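Local coordinates for UPF0033 domain-containing protein (Desulfitobacterium hafniense, PDB 3HZ7) that is of unknown function but, as a SirA-like member of the TusA family, may carry or transfer sulfur through its N-terminal domain, at residues V34-D39 / G64-T69. Numbering follows the deposited sequence.
Sequences VLVDND and GVIEVT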
loop_
_atom_site.group_PDB
_atom_site.type_symbol
_atom_site.label_atom_id
_atom_site.label_comp_id
_atom_site.label_asym_id
_atom_site.label_seq_id
_atom_site.Cartn_x
_atom_site.Cartn_y
_atom_site.Cartn_z
ATOM N N VAL A 34 -2.467 -2.918 0.924
ATOM C CA VAL A 34 -2.372 -3.379 -0.454
ATOM C C VAL A 34 -1.806 -4.785 -0.518
ATOM O O VAL A 34 -0.762 -5.057 0.081
ATOM C CB VAL A 34 -1.416 -2.467 -1.256
ATOM C CG1 VAL A 34 -1.582 -2.729 -2.819
ATOM C CG2 VAL A 34 -1.611 -1.018 -0.833
ATOM N N LEU A 35 -2.473 -5.667 -1.231
ATOM C CA LEU A 35 -1.942 -7.017 -1.419
ATOM C C LEU A 35 -1.108 -7.094 -2.739
ATOM O O LEU A 35 -1.633 -6.785 -3.859
ATOM C CB LEU A 35 -3.085 -8.032 -1.454
ATOM C CG LEU A 35 -4.096 -7.975 -0.298
ATOM C CD1 LEU A 35 -5.213 -9.067 -0.502
ATOM C CD2 LEU A 35 -3.346 -8.239 1.027
ATOM N N VAL A 36 0.181 -7.420 -2.614
ATOM C CA VAL A 36 1.059 -7.595 -3.803
ATOM C C VAL A 36 1.780 -8.952 -3.773
ATOM O O VAL A 36 1.847 -9.638 -2.743
ATOM C CB VAL A 36 2.074 -6.433 -4.030
ATOM C CG1 VAL A 36 1.288 -5.176 -4.338
ATOM C CG2 VAL A 36 3.048 -6.213 -2.765
ATOM N N ASP A 37 2.225 -9.398 -4.949
ATOM C CA ASP A 37 2.874 -10.696 -5.040
ATOM C C ASP A 37 4.367 -10.648 -5.346
ATOM O O ASP A 37 4.893 -11.608 -5.888
ATOM C CB ASP A 37 2.161 -11.553 -6.083
ATOM C CG ASP A 37 2.240 -10.958 -7.502
ATOM O OD1 ASP A 37 3.200 -10.222 -7.819
ATOM O OD2 ASP A 37 1.327 -11.260 -8.312
ATOM N N ASN A 38 5.055 -9.557 -5.034
ATOM C CA ASN A 38 6.499 -9.546 -5.292
ATOM C C ASN A 38 7.088 -8.439 -4.447
ATOM O O ASN A 38 6.419 -7.445 -4.174
ATOM C CB ASN A 38 6.794 -9.347 -6.831
ATOM C CG ASN A 38 6.340 -8.000 -7.335
ATOM O OD1 ASN A 38 7.009 -7.010 -7.124
ATOM N ND2 ASN A 38 5.174 -7.949 -7.963
ATOM N N ASP A 39 8.343 -8.623 -4.038
ATOM C CA ASP A 39 9.069 -7.693 -3.173
ATOM C C ASP A 39 9.309 -6.339 -3.749
ATOM O O ASP A 39 9.433 -5.341 -3.033
ATOM C CB ASP A 39 10.433 -8.278 -2.808
ATOM C CG ASP A 39 10.422 -8.985 -1.508
ATOM O OD1 ASP A 39 10.076 -10.198 -1.483
ATOM O OD2 ASP A 39 10.767 -8.295 -0.504
ATOM N N GLY A 64 2.798 -16.645 -0.809
ATOM C CA GLY A 64 3.481 -15.507 -1.409
ATOM C C GLY A 64 2.820 -14.119 -1.368
ATOM O O GLY A 64 3.368 -13.169 -1.951
ATOM N N VAL A 65 1.662 -13.977 -0.726
ATOM C CA VAL A 65 1.019 -12.665 -0.667
ATOM C C VAL A 65 1.741 -11.723 0.288
ATOM O O VAL A 65 2.006 -12.073 1.465
ATOM C CB VAL A 65 -0.455 -12.733 -0.187
ATOM C CG1 VAL A 65 -1.027 -11.299 0.017
ATOM C CG2 VAL A 65 -1.327 -13.474 -1.230
ATOM N N ILE A 66 2.090 -10.554 -0.212
ATOM C CA ILE A 66 2.681 -9.551 0.633
ATOM C C ILE A 66 1.622 -8.457 0.940
ATOM O O ILE A 66 0.979 -7.875 0.023
ATOM C CB ILE A 66 3.915 -8.955 -0.009
ATOM C CG1 ILE A 66 4.939 -10.084 -0.292
ATOM C CG2 ILE A 66 4.489 -7.928 0.905
ATOM C CD1 ILE A 66 6.038 -9.710 -1.219
ATOM N N GLU A 67 1.397 -8.193 2.229
ATOM C CA GLU A 67 0.452 -7.147 2.576
ATOM C C GLU A 67 1.220 -5.951 3.067
ATOM O O GLU A 67 2.010 -6.063 3.989
ATOM C CB GLU A 67 -0.540 -7.639 3.627
ATOM C CG GLU A 67 -1.622 -6.624 3.885
ATOM C CD GLU A 67 -2.874 -7.196 4.545
ATOM O OE1 GLU A 67 -3.078 -8.421 4.536
ATOM O OE2 GLU A 67 -3.679 -6.405 5.057
ATOM N N VAL A 68 1.033 -4.804 2.403
ATOM C CA VAL A 68 1.705 -3.569 2.783
ATOM C C VAL A 68 0.601 -2.659 3.340
ATOM O O VAL A 68 -0.389 -2.341 2.659
ATOM C CB VAL A 68 2.391 -2.899 1.529
ATOM C CG1 VAL A 68 3.181 -1.671 1.908
ATOM C CG2 VAL A 68 3.310 -3.928 0.846
ATOM N N THR A 69 0.774 -2.222 4.564
ATOM C CA THR A 69 -0.220 -1.364 5.200
ATOM C C THR A 69 0.309 0.064 5.316
ATOM O O THR A 69 1.426 0.291 5.836
ATOM C CB THR A 69 -0.582 -1.961 6.561
ATOM O OG1 THR A 69 -1.040 -3.300 6.338
ATOM C CG2 THR A 69 -1.677 -1.130 7.269
#
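With CG anti to its carbonyl carbon (chi1 -51°) and CD1 anti to CA, Leu-35 turns its other methyl, CD2, to the neighbouring strand, while Glu-67, CG anti to its own backbone N (chi1 -174°), runs alongside it. CD2 therefore lies along the acid's chain, 3.7 Å from Glu-67 CG, and also meets Val-65 CG1 at 4.0 Å. On the opposite face Val-36 holds CG2 in the crowded position between N and carbonyl carbon, crossing Ile-66 obliquely with CG2 4.0 Å from Ile-66 CB. Ile-66 reaches past the strand end, so that CD1 sits 3.6 Å from Asn-38 C, against the start of helix 39-52.

The backbones pair antiparallel, as the two central strands of the four-stranded mixed sheet (order 2-5, 31-36, 66-71, 55-60) in the TusA-family alpha/beta fold. Val-36 and Ile-66 form a hydrogen-bonded pair, Ile-66 N donating a hydrogen bond to Val-36 O at 2.7 Å, nearly along the C=O axis. Val-34 and Val-68 form the second such pair, Val-68 N meeting Val-34 O at 2.9 Å with an N-H...O angle of 172°. Leu-35 and Glu-67 between them are non-hydrogen-bonded; their backbones bond outward, to Ile-4 and Ala-6 and to Leu-59.

Asn-38 ND2 donates to OD1 of Asp-37 at 3.0 Å, whose OD2 accepts from Gly-8 N, while Asn-38 OD1 caps Ser-41 N. Helix 39-52, beginning just after strand 31-36, covers Val-36 and Val-68 with Leu-45; the Leu-35 face mixes apolar contact with Val-65 and Leu-7 and the Glu-67 carboxylate, whose salt bridge to Lys-61 probably offsets its charge.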